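Local coordinates for protein putative hydrolase (Chloroflexus aurantiacus J-10-fl, PDB 3CMN) that probably hydrolyses peptide bonds as a zincin-like metallopeptidase of largely helical fold, here without metal at its presumed active site, at residues E265-G268 with N269-N273; H184-T187 with H188-F192; E321-V324 with N325-A329. All coordinates share one frame; numbering follows the deposited sequence.

Interaction 1 of 3, residues E265-G268 with N269-N273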
loop_
_atom_site.group_PDB
_atom_site.type_symbol
_atom_site.label_atom_id
_atom_site.label_comp_id
_atom_site.label_asym_id
_atom_site.label_seq_id
_atom_site.Cartn_x
_atom_site.Cartn_y
_atom_site.Cartn_z
ATOM N N GLU A 265 -1.744 7.225 -2.002
ATOM C CA GLU A 265 -0.407 7.532 -1.481
ATOM C C GLU A 265 -0.290 8.987 -1.048
ATOM O O GLU A 265 0.196 9.279 0.047
ATOM C CB GLU A 265 0.679 7.237 -2.524
ATOM C CG GLU A 265 0.868 5.758 -2.828
ATOM C CD GLU A 265 1.199 4.945 -1.587
ATOM O OE1 GLU A 265 2.223 5.253 -0.935
ATOM O OE2 GLU A 265 0.435 4.005 -1.266
ATOM N N GLY A 266 -0.744 9.888 -1.913
ATOM C CA GLY A 266 -0.695 11.308 -1.620
ATOM C C GLY A 266 -1.547 11.704 -0.429
ATOM O O GLY A 266 -1.115 12.482 0.423
ATOM N N TYR A 267 -2.760 11.175 -0.353
ATOM C CA TYR A 267 -3.622 11.504 0.769
ATOM C C TYR A 267 -3.024 10.887 2.025
ATOM O O TYR A 267 -3.071 11.478 3.105
ATOM C CB TYR A 267 -5.031 10.951 0.562
ATOM C CG TYR A 267 -6.081 11.812 1.219
ATOM C CD1 TYR A 267 -6.797 12.748 0.473
ATOM C CD2 TYR A 267 -6.335 11.723 2.589
ATOM C CE1 TYR A 267 -7.742 13.574 1.063
ATOM C CE2 TYR A 267 -7.282 12.550 3.198
ATOM C CZ TYR A 267 -7.987 13.481 2.422
ATOM O OH TYR A 267 -8.934 14.325 2.985
ATOM N N GLY A 268 -2.469 9.687 1.877
ATOM C CA GLY A 268 -1.863 9.013 3.008
ATOM C C GLY A 268 -0.632 9.758 3.484
ATOM O O GLY A 268 -0.386 9.844 4.686
ATOM N N ASN A 269 0.142 10.302 2.546
ATOM C CA ASN A 269 1.346 11.043 2.907
ATOM C C ASN A 269 0.979 12.389 3.520
ATOM O O ASN A 269 1.785 13.001 4.221
ATOM C CB ASN A 269 2.258 11.258 1.688
ATOM C CG ASN A 269 2.988 9.980 1.260
ATOM O OD1 ASN A 269 3.400 9.174 2.101
ATOM N ND2 ASN A 269 3.162 9.802 -0.050
ATOM N N HIS A 270 -0.239 12.849 3.260
ATOM C CA HIS A 270 -0.688 14.117 3.803
ATOM C C HIS A 270 -1.090 13.943 5.260
ATOM O O HIS A 270 -0.819 14.800 6.103
ATOM C CB HIS A 270 -1.886 14.649 3.025
ATOM C CG HIS A 270 -2.386 15.958 3.541
ATOM N ND1 HIS A 270 -1.788 17.160 3.222
ATOM C CD2 HIS A 270 -3.383 16.250 4.409
ATOM C CE1 HIS A 270 -2.395 18.135 3.872
ATOM N NE2 HIS A 270 -3.366 17.610 4.599
ATOM N N VAL A 271 -1.762 12.836 5.548
ATOM C CA VAL A 271 -2.193 12.542 6.902
ATOM C C VAL A 271 -0.944 12.302 7.757
ATOM O O VAL A 271 -0.933 12.592 8.949
ATOM C CB VAL A 271 -3.109 11.293 6.927
ATOM C CG1 VAL A 271 -3.625 11.048 8.331
ATOM C CG2 VAL A 271 -4.279 11.485 5.964
ATOM N N MET A 272 0.109 11.776 7.136
ATOM C CA MET A 272 1.362 11.522 7.841
ATOM C C MET A 272 1.939 12.837 8.371
ATOM O O MET A 272 2.304 12.941 9.543
ATOM C CB MET A 272 2.371 10.846 6.903
ATOM C CG MET A 272 2.156 9.344 6.740
ATOM S SD MET A 272 2.007 8.524 8.344
ATOM C CE MET A 272 3.666 8.874 9.056
ATOM N N ASN A 273 2.011 13.836 7.497
ATOM C CA ASN A 273 2.525 15.150 7.855
ATOM C C ASN A 273 1.732 15.818 8.974
ATOM O O ASN A 273 2.305 16.482 9.837
ATOM C CB ASN A 273 2.501 16.061 6.635
ATOM C CG ASN A 273 3.630 15.787 5.682
ATOM O OD1 ASN A 273 4.777 16.133 5.948
ATOM N ND2 ASN A 273 3.315 15.161 4.559
#

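Interaction 2 of 3, residues H184-T187 with H188-F192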
loop_
_atom_site.group_PDB
_atom_site.type_symbol
_atom_site.label_atom_id
_atom_site.label_comp_id
_atom_site.label_asym_id
_atom_site.label_seq_id
_atom_site.Cartn_x
_atom_site.Cartn_y
_atom_site.Cartn_z
ATOM N N HIS A 184 1.690 4.995 9.118
ATOM C CA HIS A 184 1.570 4.821 7.691
ATOM C C HIS A 184 0.615 3.637 7.415
ATOM O O HIS A 184 -0.268 3.709 6.569
ATOM C CB HIS A 184 2.968 4.572 7.138
ATOM C CG HIS A 184 3.009 4.358 5.664
ATOM N ND1 HIS A 184 3.465 3.185 5.100
ATOM C CD2 HIS A 184 2.663 5.164 4.634
ATOM C CE1 HIS A 184 3.399 3.279 3.786
ATOM N NE2 HIS A 184 2.917 4.468 3.476
ATOM N N GLU A 185 0.784 2.571 8.178
ATOM C CA GLU A 185 -0.021 1.363 8.057
ATOM C C GLU A 185 -1.505 1.617 8.353
ATOM O O GLU A 185 -2.395 1.181 7.608
ATOM C CB GLU A 185 0.498 0.320 9.049
ATOM C CG GLU A 185 0.371 -1.101 8.615
ATOM C CD GLU A 185 1.549 -1.534 7.780
ATOM O OE1 GLU A 185 1.689 -1.020 6.646
ATOM O OE2 GLU A 185 2.334 -2.383 8.268
ATOM N N MET A 186 -1.767 2.293 9.468
ATOM C CA MET A 186 -3.126 2.578 9.874
ATOM C C MET A 186 -3.784 3.527 8.890
ATOM O O MET A 186 -4.976 3.407 8.604
ATOM C CB MET A 186 -3.152 3.168 11.288
ATOM C CG MET A 186 -4.550 3.359 11.871
ATOM S SD MET A 186 -5.325 1.825 12.331
ATOM C CE MET A 186 -6.104 1.454 10.868
ATOM N N THR A 187 -3.008 4.461 8.362
ATOM C CA THR A 187 -3.560 5.397 7.402
ATOM C C THR A 187 -4.141 4.630 6.219
ATOM O O THR A 187 -5.304 4.824 5.853
ATOM C CB THR A 187 -2.498 6.419 6.925
ATOM O OG1 THR A 187 -2.066 7.199 8.043
ATOM C CG2 THR A 187 -3.091 7.365 5.891
ATOM N N HIS A 188 -3.347 3.729 5.652
ATOM C CA HIS A 188 -3.810 2.945 4.519
ATOM C C HIS A 188 -4.966 2.006 4.843
ATOM O O HIS A 188 -5.773 1.686 3.972
ATOM C CB HIS A 188 -2.643 2.182 3.903
ATOM C CG HIS A 188 -1.658 3.077 3.226
ATOM N ND1 HIS A 188 -1.080 2.771 2.012
ATOM C CD2 HIS A 188 -1.202 4.306 3.561
ATOM C CE1 HIS A 188 -0.316 3.780 1.625
ATOM N NE2 HIS A 188 -0.374 4.724 2.549
ATOM N N ALA A 189 -5.060 1.579 6.095
ATOM C CA ALA A 189 -6.149 0.702 6.497
ATOM C C ALA A 189 -7.440 1.508 6.409
ATOM O O ALA A 189 -8.489 1.002 5.988
ATOM C CB ALA A 189 -5.931 0.210 7.906
ATOM N N PHE A 190 -7.350 2.770 6.820
ATOM C CA PHE A 190 -8.487 3.674 6.772
ATOM C C PHE A 190 -8.861 3.950 5.307
ATOM O O PHE A 190 -10.015 3.820 4.921
ATOM C CB PHE A 190 -8.147 4.999 7.476
ATOM C CG PHE A 190 -8.508 5.032 8.947
ATOM C CD1 PHE A 190 -7.751 4.335 9.888
ATOM C CD2 PHE A 190 -9.625 5.748 9.383
ATOM C CE1 PHE A 190 -8.097 4.342 11.237
ATOM C CE2 PHE A 190 -9.987 5.766 10.745
ATOM C CZ PHE A 190 -9.222 5.061 11.672
ATOM N N GLU A 191 -7.870 4.319 4.497
ATOM C CA GLU A 191 -8.092 4.627 3.090
ATOM C C GLU A 191 -8.721 3.458 2.334
ATOM O O GLU A 191 -9.531 3.662 1.429
ATOM C CB GLU A 191 -6.780 5.023 2.412
ATOM C CG GLU A 191 -6.084 6.222 3.038
ATOM C CD GLU A 191 -4.794 6.576 2.322
ATOM O OE1 GLU A 191 -4.854 7.218 1.256
ATOM O OE2 GLU A 191 -3.716 6.192 2.822
ATOM N N PHE A 192 -8.356 2.236 2.711
ATOM C CA PHE A 192 -8.897 1.052 2.056
ATOM C C PHE A 192 -10.160 0.493 2.676
ATOM O O PHE A 192 -10.907 -0.218 2.002
ATOM C CB PHE A 192 -7.859 -0.081 2.011
ATOM C CG PHE A 192 -6.853 0.056 0.903
ATOM C CD1 PHE A 192 -5.629 0.663 1.132
ATOM C CD2 PHE A 192 -7.147 -0.397 -0.378
ATOM C CE1 PHE A 192 -4.710 0.822 0.112
ATOM C CE2 PHE A 192 -6.228 -0.243 -1.417
ATOM C CZ PHE A 192 -5.006 0.370 -1.167
#

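Interaction 3 of 3, residues E321-V324 with N325-A329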
loop_
_atom_site.group_PDB
_atom_site.type_symbol
_atom_site.label_atom_id
_atom_site.label_comp_id
_atom_site.label_asym_id
_atom_site.label_seq_id
_atom_site.Cartn_x
_atom_site.Cartn_y
_atom_site.Cartn_z
ATOM N N GLU A 321 0.716 13.728 -4.014
ATOM C CA GLU A 321 0.801 14.427 -2.733
ATOM C C GLU A 321 0.630 15.941 -2.881
ATOM O O GLU A 321 0.006 16.589 -2.046
ATOM C CB GLU A 321 2.140 14.120 -2.055
ATOM C CG GLU A 321 2.030 14.038 -0.535
ATOM C CD GLU A 321 3.368 13.877 0.150
ATOM O OE1 GLU A 321 4.155 13.006 -0.272
ATOM O OE2 GLU A 321 3.627 14.615 1.119
ATOM N N ALA A 322 1.193 16.488 -3.953
ATOM C CA ALA A 322 1.113 17.913 -4.249
ATOM C C ALA A 322 -0.320 18.242 -4.624
ATOM O O ALA A 322 -0.787 19.362 -4.405
ATOM C CB ALA A 322 2.050 18.267 -5.392
ATOM N N PHE A 323 -1.016 17.265 -5.196
ATOM C CA PHE A 323 -2.414 17.453 -5.556
ATOM C C PHE A 323 -3.152 17.759 -4.257
ATOM O O PHE A 323 -3.798 18.791 -4.124
ATOM C CB PHE A 323 -2.993 16.177 -6.189
ATOM C CG PHE A 323 -4.499 16.162 -6.254
ATOM C CD1 PHE A 323 -5.173 16.694 -7.349
ATOM C CD2 PHE A 323 -5.247 15.677 -5.181
ATOM C CE1 PHE A 323 -6.571 16.749 -7.368
ATOM C CE2 PHE A 323 -6.635 15.733 -5.192
ATOM C CZ PHE A 323 -7.297 16.269 -6.287
ATOM N N VAL A 324 -3.021 16.856 -3.294
ATOM C CA VAL A 324 -3.684 17.002 -2.006
ATOM C C VAL A 324 -3.211 18.214 -1.206
ATOM O O VAL A 324 -4.018 18.867 -0.546
ATOM C CB VAL A 324 -3.499 15.734 -1.145
ATOM C CG1 VAL A 324 -4.256 15.877 0.163
ATOM C CG2 VAL A 324 -4.003 14.516 -1.901
ATOM N N ASN A 325 -1.912 18.509 -1.248
ATOM C CA ASN A 325 -1.389 19.656 -0.511
ATOM C C ASN A 325 -1.954 20.914 -1.136
ATOM O O ASN A 325 -2.361 21.845 -0.443
ATOM C CB ASN A 325 0.141 19.691 -0.554
ATOM C CG ASN A 325 0.776 18.651 0.356
ATOM O OD1 ASN A 325 0.268 18.361 1.444
ATOM N ND2 ASN A 325 1.905 18.097 -0.079
ATOM N N ALA A 326 -1.988 20.928 -2.461
ATOM C CA ALA A 326 -2.524 22.054 -3.191
ATOM C C ALA A 326 -3.953 22.339 -2.730
ATOM O O ALA A 326 -4.194 23.341 -2.054
ATOM C CB ALA A 326 -2.504 21.758 -4.677
ATOM N N VAL A 327 -4.893 21.452 -3.063
ATOM C CA VAL A 327 -6.289 21.670 -2.685
ATOM C C VAL A 327 -6.482 21.924 -1.194
ATOM O O VAL A 327 -7.295 22.761 -0.814
ATOM C CB VAL A 327 -7.231 20.493 -3.156
ATOM C CG1 VAL A 327 -6.682 19.871 -4.418
ATOM C CG2 VAL A 327 -7.423 19.459 -2.058
ATOM N N VAL A 328 -5.751 21.212 -0.344
ATOM C CA VAL A 328 -5.888 21.431 1.095
ATOM C C VAL A 328 -5.456 22.858 1.434
ATOM O O VAL A 328 -6.053 23.508 2.282
ATOM C CB VAL A 328 -5.040 20.439 1.909
ATOM C CG1 VAL A 328 -5.005 20.855 3.369
ATOM C CG2 VAL A 328 -5.637 19.048 1.801
ATOM N N ALA A 329 -4.419 23.349 0.765
ATOM C CA ALA A 329 -3.959 24.708 1.010
ATOM C C ALA A 329 -5.024 25.679 0.512
ATOM O O ALA A 329 -5.345 26.670 1.178
ATOM C CB ALA A 329 -2.641 24.965 0.273
#

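Interaction 1 of 3, residues E265-G268 with N269-N273
Glu265 and Asn269 open this turn of helix 248-279. The backbone N of Asn269 donates a hydrogen bond to Glu265 O at 2.7 Å. The amide of Asn269 folds back over the same carbonyl, because CG lies beside its own backbone N (chi1 -74°). ND2 comes to 3.0 Å from Glu265 O, but the angle is too poor for a hydrogen bond. An alanine here would probably leave the Glu265 carbonyl less covered and open a gap against Glu321 of helix 319-331. Gly266 offers its carbonyl to His270 N in a weak bond of 3.0 Å. Tyr267 O takes the N-H of Val271 at 3.1 Å. The CG2 methyl of Val271 also approaches the phenol ring, 4.0 Å from Tyr267 CD2. Gly268 O receives Met272 N at 3.2 Å, and CG of Met272 rests against that oxygen. With no side chain, Gly268 lets helix 174-193 come close to the backbone. Met272 packs on Trp180 and Leu183 of that helix, and Glu265 on its His188. His270 turns to helix 319-331, where ND1 is hydrogen-bonded to Asn325. Tyr267 and Val271 meet Leu63 of helix 41-63.

Interaction 2 of 3, residues H184-T187 with H188-F192
His184 and His188 bring their imidazoles together one helical turn apart. The rings are oblique, with centroids 4.5 Å apart and planes at 56°. NE2 of His184 lies 3.4 Å from NE2 of His188, without hydrogen-bond geometry. CG of His184 is anti to its backbone N (chi1 179°), while CG of His188 lies beside its own N (chi1 -69°); these settings bring the two NE2 atoms together. The backbone bonds are helical. His188 N binds His184 O at 3.2 Å, and Glu191 N reaches Thr187 O at 2.9 Å. Apolar contacts gather around Met186. Its bent chain sets SD at the edge of the Phe190 ring, a Met-aromatic contact, and CE lies 3.5 Å from Phe190 CD1. Among mixed contacts, the CG2 methyl of Thr187 meets Glu191 OE2 at 3.3 Å. The hydroxyl of Thr187 is hydrogen-bonded to Leu183 O. His184, Glu185 and His188 fit the HExxH pattern, with both histidines on one face of the helix. This is consistent with the zinc-binding helix of zincin metallopeptidases, although no metal is bound to them here.

Interaction 3 of 3, residues E321-V324 with N325-A329
Asn325 N to Glu321 O at 2.8 Å, Ala326 N to Ala322 O at 2.8 Å and Val327 N to Phe323 O at 3.1 Å form successive i to i+4 bonds of helix 319-331. Glu321 and Asn325 lie side by side and point the same way. Their carboxylate and amide planes are 65° apart, and Glu321 OE2 stays 4.1 Å from Asn325 ND2. CG of Asn325 sits beside its own backbone N (chi1 -75°), which lays the amide over the Glu321 carbonyl. There ND2 is 3.1 Å from Glu321 O, at an angle too poor for a hydrogen bond. The other end of the amide, OD1, has His270 as its partner. The arrangement is plain helix-on-helix packing, with the Glu321, Val324 and Val328 side chains also touching helix 248-279. Phe323 and Val327 make a CH-pi contact. CG1 of Val327 lies over one ring face, 4.2 Å from the centroid of Phe323 and 13° off the ring normal. The methyl is offset toward the rim. Phe323 also meets Trp358 edge-to-face, and Val327 packs on Pro355 and Ile359 of helix 355-363, where Ala326 also touches Pro355. Val324 and Val328 run alongside each other, though how close they come is doubtful in the model.

Overall arrangement
All three contacts are local, each within one helix, and they come along the chain in the order interaction 2, interaction 1, interaction 3. They belong to helices 174-193, 248-279 and 319-331. Interaction 1 lies between the others, its centre about 10 Å from each. It touches interaction 2 where Glu265 packs on His188 and Gly268 on Thr187. It touches interaction 3 through His270 and Asn325, and through Asn269 against Glu321. Interactions 2 and 3 do not touch; their nearest atoms are about 8 Å apart. Helix 248-279 thus links the helix of the probable metal site, nearer the chain's centre, to the more peripheral helix 319-331.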